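Response regulator ChrA (Corynebacterium diphtheriae, PDB 4YN8) acts as the response regulator of a haem-sensing two-component system, with a CheY-like receiver domain and a LuxR-type helix-turn-helix domain that probably binds DNA to control transcription. Local coordinates at residues A142-A145 against R146-E149; E86-I89 against L90-V93; F168-E171 against A172-K175. The protein carries 1 engineered substitution. All blocks are in the same frame, centred on the assembly; numbering follows the deposited sequence.

Interaction 1: A142-A145 against R146-E149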
ATOM      1  N   ALA A 142      13.241  -7.496 -18.588  1.00 16.33           N
ATOM      2  CA  ALA A 142      13.333  -7.114 -19.988  1.00 16.55           C
ATOM      3  C   ALA A 142      12.285  -7.865 -20.761  1.00 15.61           C
ATOM      4  O   ALA A 142      11.794  -8.910 -20.311  1.00 16.20           O
ATOM      5  CB  ALA A 142      14.681  -7.469 -20.500  1.00 17.26           C
ATOM      6  N   LEU A 143      11.933  -7.366 -21.928  1.00 14.21           N
ATOM      7  CA  LEU A 143      11.130  -8.164 -22.844  1.00 14.51           C
ATOM      8  C   LEU A 143      11.903  -9.447 -23.156  1.00 13.41           C
ATOM      9  O   LEU A 143      13.135  -9.460 -23.298  1.00 13.27           O
ATOM     10  CB  LEU A 143      10.880  -7.360 -24.117  1.00 15.96           C
ATOM     11  CG  LEU A 143       9.799  -6.287 -24.040  1.00 19.40           C
ATOM     12  CD1 LEU A 143       9.467  -5.827 -25.422  1.00 23.54           C
ATOM     13  CD2 LEU A 143       8.542  -6.844 -23.464  1.00 21.13           C
ATOM     14  N   SER A 144      11.193 -10.559 -23.299  1.00 13.17           N
ATOM     15  CA  SER A 144      11.852 -11.803 -23.603  1.00 13.17           C
ATOM     16  C   SER A 144      12.101 -11.934 -25.129  1.00 13.29           C
ATOM     17  O   SER A 144      11.517 -11.225 -25.942  1.00 12.19           O
ATOM     18  CB  SER A 144      10.895 -12.938 -23.225  1.00 13.18           C
ATOM     19  OG  SER A 144       9.744 -12.937 -24.072  1.00 13.10           O
ATOM     20  N   ALA A 145      12.851 -12.956 -25.496  1.00 13.70           N
ATOM     21  CA  ALA A 145      13.159 -13.198 -26.886  1.00 13.47           C
ATOM     22  C   ALA A 145      11.855 -13.420 -27.654  1.00 12.03           C
ATOM     23  O   ALA A 145      11.719 -12.950 -28.777  1.00 12.03           O
ATOM     24  CB  ALA A 145      14.071 -14.403 -27.031  1.00 14.25           C
ATOM     25  N   ARG A 146      10.910 -14.137 -27.050  1.00 11.83           N
ATOM     26  CA  ARG A 146       9.624 -14.423 -27.687  1.00 11.67           C
ATOM     27  C   ARG A 146       8.839 -13.155 -27.918  1.00 10.66           C
ATOM     28  O   ARG A 146       8.240 -12.949 -28.968  1.00  9.77           O
ATOM     29  CB  ARG A 146       8.784 -15.370 -26.847  1.00 12.58           C
ATOM     30  CG  ARG A 146       7.387 -15.615 -27.389  1.00 13.32           C
ATOM     31  CD  ARG A 146       7.471 -16.351 -28.739  1.00 15.21           C
ATOM     32  NE  ARG A 146       7.641 -17.793 -28.475  1.00 15.43           N
ATOM     33  CZ  ARG A 146       7.741 -18.743 -29.409  1.00 16.21           C
ATOM     34  NH1 ARG A 146       7.854 -18.429 -30.700  1.00 17.40           N
ATOM     35  NH2 ARG A 146       7.771 -20.036 -29.041  1.00 15.41           N
ATOM     36  N   GLU A 147       8.854 -12.267 -26.930  1.00  9.61           N
ATOM     37  CA  GLU A 147       8.142 -11.028 -27.061  1.00 10.03           C
ATOM     38  C   GLU A 147       8.760 -10.126 -28.160  1.00  9.30           C
ATOM     39  O   GLU A 147       8.013  -9.493 -28.929  1.00 10.50           O
ATOM     40  CB  GLU A 147       8.092 -10.304 -25.709  1.00 11.13           C
ATOM     41  CG  GLU A 147       7.076 -10.912 -24.702  1.00 13.55           C
ATOM     42  CD  GLU A 147       7.265 -10.435 -23.245  1.00 16.01           C
ATOM     43  OE1 GLU A 147       8.390 -10.012 -22.824  1.00 17.08           O
ATOM     44  OE2 GLU A 147       6.282 -10.570 -22.470  1.00 21.59           O
ATOM     45  N   ILE A 148      10.083 -10.097 -28.249  1.00  9.73           N
ATOM     46  CA  ILE A 148      10.776  -9.339 -29.302  1.00 10.45           C
ATOM     47  C   ILE A 148      10.431  -9.898 -30.675  1.00 11.32           C
ATOM     48  O   ILE A 148      10.126  -9.156 -31.612  1.00 11.24           O
ATOM     49  CB  ILE A 148      12.304  -9.381 -29.105  1.00 10.75           C
ATOM     50  CG1 ILE A 148      12.733  -8.665 -27.809  1.00 11.87           C
ATOM     51  CG2 ILE A 148      13.022  -8.855 -30.350  1.00 11.49           C
ATOM     52  CD1 ILE A 148      12.240  -7.237 -27.705  1.00 14.11           C
ATOM     53  N   GLU A 149      10.392 -11.231 -30.771  1.00 11.52           N
ATOM     54  CA  GLU A 149      10.019 -11.897 -32.004  1.00 12.35           C
ATOM     55  C   GLU A 149       8.642 -11.556 -32.407  1.00 11.40           C
ATOM     56  O   GLU A 149       8.373 -11.271 -33.589  1.00 11.89           O
ATOM     57  CB  GLU A 149      10.092 -13.427 -31.806  1.00 14.16           C
ATOM     58  CG  GLU A 149       9.872 -14.236 -33.055  1.00 17.26           C
ATOM     59  CD  GLU A 149       9.979 -15.749 -32.773  1.00 21.89           C
ATOM     60  OE1 GLU A 149       9.621 -16.195 -31.644  1.00 22.07           O
ATOM     61  OE2 GLU A 149      10.380 -16.487 -33.685  1.00 24.61           O
TER
HETATM   62  O   HOH W   1       8.917  -9.846 -20.298  1.00 28.59           O
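With OG of Ser144 set between its own backbone N and carbonyl carbon (chi1 67°), and CG of Glu147 turned anti to its carbonyl carbon (chi1 -76°), the two side chains reach back to each other's backbone. They form a capping box at the start of helix 145-155. The N-H of Glu147 points at Ser144 OG, 3.1 Å away, and the N-H of Ser144 runs nearly straight to Glu147 OE1 at 2.9 Å. That carboxylate oxygen is met on its anti side, 25° out of the carboxylate plane. A water also donates to OE1, at 2.6 Å, and to Ala142 O, tying the incoming loop to the box. Glu147 OE2 is not idle either: it is hydrogen-bonded to ND1 of His180.

Leu143 lies across the carboxylate at about a right angle, its CD2 against Glu147 OE1 at 3.2 Å. Its CB meets CD1 of Ile148 at 3.8 Å; with Leu143 just before the N-cap and Ile148 four residues after it, this apolar contact is a hydrophobic staple around the capping box. Arg146 NH1 makes a salt bridge with Glu149 OE1, though the hydrogen bond within it is weak.

Within the LuxR-type domain, Leu143 and Glu147 pack on helix 171-185 through Lys184 and Ile181. Arg146 bridges two helices, touching His177 of helix 171-185 and Leu167 of helix 160-167, and Glu149 also leans on Leu167.

Interaction 2: E86-I89 against L90-V93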
ATOM      1  N   GLU A  86       1.474  -7.223   3.738  1.00 14.19           N
ATOM      2  CA  GLU A  86       0.784  -7.471   2.493  1.00 16.55           C
ATOM      3  C   GLU A  86      -0.320  -6.444   2.209  1.00 15.21           C
ATOM      4  O   GLU A  86      -0.856  -6.427   1.104  1.00 15.52           O
ATOM      5  CB  GLU A  86       0.195  -8.855   2.476  1.00 22.10           C
ATOM      6  CG  GLU A  86       1.316  -9.870   2.277  1.00 26.78           C
ATOM      7  CD  GLU A  86       0.834 -11.303   2.210  1.00 35.68           C
ATOM      8  OE1 GLU A  86      -0.307 -11.621   2.621  1.00 42.17           O
ATOM      9  OE2 GLU A  86       1.638 -12.125   1.756  1.00 47.51           O
ATOM     10  N   ALA A  87      -0.599  -5.561   3.157  1.00 12.43           N
ATOM     11  CA  ALA A  87      -1.582  -4.502   2.962  1.00 12.79           C
ATOM     12  C   ALA A  87      -1.144  -3.472   1.916  1.00 13.31           C
ATOM     13  O   ALA A  87       0.019  -3.426   1.527  1.00 12.43           O
ATOM     14  CB  ALA A  87      -1.823  -3.786   4.251  1.00 14.49           C
ATOM     15  N   ASP A  88      -2.072  -2.582   1.562  1.00 12.46           N
ATOM     16  CA  ASP A  88      -1.806  -1.552   0.578  1.00 12.83           C
ATOM     17  C   ASP A  88      -1.143  -0.369   1.253  1.00 11.37           C
ATOM     18  O   ASP A  88      -1.799   0.639   1.634  1.00  9.92           O
ATOM     19  CB  ASP A  88      -3.084  -1.094  -0.108  1.00 13.85           C
ATOM     20  CG  ASP A  88      -2.817  -0.331  -1.385  1.00 15.33           C
ATOM     21  OD1 ASP A  88      -1.702   0.182  -1.618  1.00 13.89           O
ATOM     22  OD2 ASP A  88      -3.779  -0.241  -2.152  1.00 17.22           O
ATOM     23  N   ILE A  89       0.167  -0.518   1.440  1.00 10.95           N
ATOM     24  CA  ILE A  89       0.922   0.488   2.188  1.00 11.29           C
ATOM     25  C   ILE A  89       0.915   1.835   1.427  1.00  9.96           C
ATOM     26  O   ILE A  89       0.846   2.885   2.078  1.00  9.30           O
ATOM     27  CB  ILE A  89       2.346  -0.019   2.519  1.00 12.86           C
ATOM     28  CG1 ILE A  89       3.110   1.011   3.387  1.00 15.03           C
ATOM     29  CG2 ILE A  89       3.095  -0.277   1.243  1.00 12.87           C
ATOM     30  CD1 ILE A  89       4.421   0.450   3.929  1.00 16.97           C
ATOM     31  N   LEU A  90       0.960   1.827   0.105  1.00 10.22           N
ATOM     32  CA  LEU A  90       0.901   3.082  -0.631  1.00  9.41           C
ATOM     33  C   LEU A  90      -0.442   3.793  -0.382  1.00  9.63           C
ATOM     34  O   LEU A  90      -0.457   4.996  -0.103  1.00 10.25           O
ATOM     35  CB  LEU A  90       1.137   2.875  -2.091  1.00 10.67           C
ATOM     36  CG  LEU A  90       1.000   4.131  -2.979  1.00 11.43           C
ATOM     37  CD1 LEU A  90       1.987   5.194  -2.556  1.00 12.22           C
ATOM     38  CD2 LEU A  90       1.165   3.745  -4.470  1.00 12.31           C
ATOM     39  N   ALA A  91      -1.553   3.059  -0.468  1.00  9.62           N
ATOM     40  CA  ALA A  91      -2.859   3.720  -0.193  1.00  9.98           C
ATOM     41  C   ALA A  91      -2.905   4.252   1.231  1.00  9.42           C
ATOM     42  O   ALA A  91      -3.511   5.315   1.463  1.00 10.26           O
ATOM     43  CB  ALA A  91      -4.022   2.780  -0.463  1.00 11.65           C
ATOM     44  N   ALA A  92      -2.299   3.530   2.189  1.00  9.57           N
ATOM     45  CA  ALA A  92      -2.259   3.974   3.590  1.00  9.42           C
ATOM     46  C   ALA A  92      -1.483   5.267   3.741  1.00  9.34           C
ATOM     47  O   ALA A  92      -1.918   6.204   4.435  1.00  9.25           O
ATOM     48  CB  ALA A  92      -1.696   2.900   4.528  1.00 10.34           C
ATOM     49  N   VAL A  93      -0.330   5.342   3.063  1.00  8.30           N
ATOM     50  CA  VAL A  93       0.466   6.568   3.111  1.00  8.79           C
ATOM     51  C   VAL A  93      -0.288   7.715   2.396  1.00  8.68           C
ATOM     52  O   VAL A  93      -0.318   8.877   2.869  1.00  9.29           O
ATOM     53  CB  VAL A  93       1.883   6.314   2.567  1.00  9.39           C
ATOM     54  CG1 VAL A  93       2.679   7.624   2.413  1.00 10.18           C
ATOM     55  CG2 VAL A  93       2.632   5.364   3.517  1.00  9.20           C
TER
HETATM   56  O   HOH W   2       0.902  -0.614  -1.685  1.00 15.96           O
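Asp88 and Ala91 face each other across the first turn of helix 89-94, in the CheY-like receiver domain, where Asp88 is the N-cap. The aspartate carboxylate lies against the methyl of Ala91, whose CB is 3.5 Å from both Asp88 CG and Asp88 OD2. The other oxygen does the capping. The N-H of Ala91 points at Asp88 OD1 over 3.1 Å and is nearly straight, at 166°, yet it arrives from above the carboxylate, 69° out of its plane. What swings the group over the helix end is chi1 of -164°, which sets CG anti to the backbone N and beside the carbonyl carbon. Asp88 is also the centre of an inverse gamma turn, closed by a weak bond from Ile89 N to Ala87 O, so the chain bends sharply just as it enters the helix.

Ile89 is oriented quite differently: its side chain leaves the turn and is buried against Ala131 and Arg135 of helix 126-136. It meets Val93 only loosely, CG1 to CG2 at 4.4 Å, and both Leu90 and Val93 lie on Leu132 of that same helix. Ala91 and Ala92 instead touch Ile63 of helix 62-72, and Ala92 also meets Ile55 in the loop after strand 50-53. The short helix therefore touches both helix 126-136 and helix 62-72.

A water joins the cap to a neighbouring N-H: it donates to Asp88 OD1 at 2.7 Å and accepts from the backbone N of Leu90 at 3.0 Å.

Interaction 3: F168-E171 against A172-K175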
ATOM      1  N   PHE A 168       4.263 -20.967 -34.792  1.00 16.89           N
ATOM      2  CA  PHE A 168       3.758 -22.276 -34.294  1.00 17.40           C
ATOM      3  C   PHE A 168       3.327 -22.241 -32.868  1.00 15.47           C
ATOM      4  O   PHE A 168       3.633 -23.152 -32.082  1.00 15.92           O
ATOM      5  CB  PHE A 168       4.781 -23.395 -34.494  1.00 18.52           C
ATOM      6  CG  PHE A 168       5.197 -23.584 -35.903  1.00 21.28           C
ATOM      7  CD1 PHE A 168       4.544 -24.473 -36.726  1.00 24.77           C
ATOM      8  CD2 PHE A 168       6.322 -22.910 -36.404  1.00 25.84           C
ATOM      9  CE1 PHE A 168       4.948 -24.661 -38.045  1.00 25.93           C
ATOM     10  CE2 PHE A 168       6.730 -23.087 -37.722  1.00 24.64           C
ATOM     11  CZ  PHE A 168       6.029 -23.961 -38.536  1.00 27.29           C
ATOM     12  N   ILE A 169       2.572 -21.202 -32.510  1.00 13.79           N
ATOM     13  CA  ILE A 169       1.947 -21.129 -31.193  1.00 14.75           C
ATOM     14  C   ILE A 169       0.490 -20.748 -31.453  1.00 14.98           C
ATOM     15  O   ILE A 169       0.155 -20.211 -32.513  1.00 15.73           O
ATOM     16  CB  ILE A 169       2.655 -20.116 -30.245  1.00 14.50           C
ATOM     17  CG1 ILE A 169       2.729 -18.721 -30.903  1.00 15.66           C
ATOM     18  CG2 ILE A 169       4.062 -20.566 -29.906  1.00 15.88           C
ATOM     19  CD1 ILE A 169       3.342 -17.637 -30.011  1.00 15.63           C
ATOM     20  N   SER A 170      -0.384 -21.014 -30.494  1.00 15.98           N
ATOM     21  CA  SER A 170      -1.799 -20.808 -30.704  1.00 16.20           C
ATOM     22  C   SER A 170      -2.109 -19.321 -30.737  1.00 17.86           C
ATOM     23  O   SER A 170      -1.407 -18.516 -30.102  1.00 15.38           O
ATOM     24  CB  SER A 170      -2.590 -21.456 -29.574  1.00 18.35           C
ATOM     25  OG  SER A 170      -2.458 -20.749 -28.339  1.00 17.44           O
ATOM     26  N   GLU A 171      -3.179 -18.951 -31.412  1.00 16.15           N
ATOM     27  CA  GLU A 171      -3.676 -17.543 -31.339  1.00 19.18           C
ATOM     28  C   GLU A 171      -3.914 -17.032 -29.907  1.00 19.33           C
ATOM     29  O   GLU A 171      -3.616 -15.869 -29.579  1.00 20.45           O
ATOM     30  CB  GLU A 171      -4.948 -17.376 -32.133  1.00 22.57           C
ATOM     31  CG  GLU A 171      -4.710 -17.355 -33.626  1.00 26.10           C
ATOM     32  CD  GLU A 171      -6.001 -17.217 -34.413  1.00 30.04           C
ATOM     33  OE1 GLU A 171      -6.827 -16.343 -34.074  1.00 31.64           O
ATOM     34  OE2 GLU A 171      -6.196 -18.020 -35.345  1.00 32.86           O
ATOM     35  N   ALA A 172      -4.417 -17.891 -29.034  1.00 19.30           N
ATOM     36  CA  ALA A 172      -4.562 -17.522 -27.608  1.00 19.21           C
ATOM     37  C   ALA A 172      -3.242 -17.222 -26.889  1.00 19.00           C
ATOM     38  O   ALA A 172      -3.179 -16.295 -26.090  1.00 18.05           O
ATOM     39  CB  ALA A 172      -5.308 -18.606 -26.853  1.00 20.03           C
ATOM     40  N   THR A 173      -2.214 -18.008 -27.184  1.00 17.16           N
ATOM     41  CA  THR A 173      -0.870 -17.806 -26.644  1.00 17.60           C
ATOM     42  C   THR A 173      -0.327 -16.464 -27.177  1.00 16.51           C
ATOM     43  O   THR A 173       0.249 -15.656 -26.370  1.00 15.30           O
ATOM     44  CB  THR A 173       0.057 -18.931 -27.058  1.00 18.44           C
ATOM     45  OG1 THR A 173      -0.423 -20.173 -26.521  1.00 20.11           O
ATOM     46  CG2 THR A 173       1.448 -18.715 -26.540  1.00 18.69           C
ATOM     47  N   VAL A 174      -0.532 -16.228 -28.481  1.00 15.28           N
ATOM     48  CA  VAL A 174      -0.154 -14.901 -29.114  1.00 15.57           C
ATOM     49  C   VAL A 174      -0.830 -13.772 -28.359  1.00 16.74           C
ATOM     50  O   VAL A 174      -0.192 -12.767 -27.962  1.00 15.75           O
ATOM     51  CB  VAL A 174      -0.536 -14.790 -30.605  1.00 14.76           C
ATOM     52  CG1 VAL A 174      -0.381 -13.366 -31.123  1.00 16.62           C
ATOM     53  CG2 VAL A 174       0.329 -15.725 -31.454  1.00 14.29           C
ATOM     54  N   LYS A 175      -2.141 -13.893 -28.180  1.00 17.45           N
ATOM     55  CA  LYS A 175      -2.895 -12.833 -27.477  1.00 20.58           C
ATOM     56  C   LYS A 175      -2.414 -12.572 -26.021  1.00 18.31           C
ATOM     57  O   LYS A 175      -2.314 -11.432 -25.588  1.00 18.33           O
ATOM     58  CB  LYS A 175      -4.414 -13.127 -27.555  1.00 25.61           C
ATOM     59  CG  LYS A 175      -5.142 -12.295 -28.616  1.00 35.78           C
ATOM     60  CD  LYS A 175      -5.503 -10.882 -28.040  1.00 44.23           C
ATOM     61  CE  LYS A 175      -5.167  -9.665 -28.946  1.00 48.85           C
ATOM     62  NZ  LYS A 175      -5.271  -8.332 -28.268  1.00 48.74           N
TER
HETATM   63  O   HOH W   3       0.461 -22.418 -27.984  1.00 28.50           O
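Thr173 OG1 is held by two partners: Ser170 OG at 2.8 Å, in a hydroxyl-to-hydroxyl bond that either could donate, and a water at the same distance. The water in turn accepts from the backbone N of Ser170 at 3.0 Å, closing a small ring of bonds that joins the loop to the helix's first turn. Two torsions turn the hydroxyls together. Ser170 OG sits between its backbone N and carbonyl carbon (chi1 71°), and Thr173 OG1 lies anti to its carbonyl carbon (chi1 -62°).

Ser170 is the N-cap of helix 171-185, in the LuxR-type helix-turn-helix domain; by homology with that family, this is probably the recognition helix, and 168-170 belong to the turn leading from helix 160-167. The backbone repeat starts at once, with Val174 N donating to Ser170 O at 2.9 Å and Lys175 N to Glu171 O at 2.8 Å.

Next to the hydroxyls is an apolar contact. The CD1 end of Ile169 meets CG2 of Val174 at 3.8 Å and CG2 of Thr173 at 4.1 Å, crossing each side chain at about a right angle. Threonine therefore works both ways, its hydroxyl on Ser170 and its methyl on the isoleucine. Val174 also packs on Leu163 of helix 160-167, and Glu171 touches Arg161 and Ala164 there. Lys175 touches Asn160, and its NZ makes a long, weak ion pair with a sulfate that probably comes from the crystallisation liquor.

All three contacts start a helix, yet the polar groups at the N-cap differ. Interaction 1 uses a reciprocal serine-glutamate exchange, interaction 2 an aspartate with a water, and interaction 3 a direct hydroxyl-hydroxyl bond, with a water linking the threonine to the serine backbone N. Interactions 1 and 3 are surface contacts of the LuxR-type domain that touch where Arg146 NH2 packs on Ile169 CG2 at 3.8 Å; both lean on helix 160-167, and interaction 1 also packs on helix 171-185, which interaction 3 opens. Interaction 2 is partly buried in the receiver domain, its centre about 32 Å from that of interaction 1, and rests on helices 62-72 and 126-136 instead.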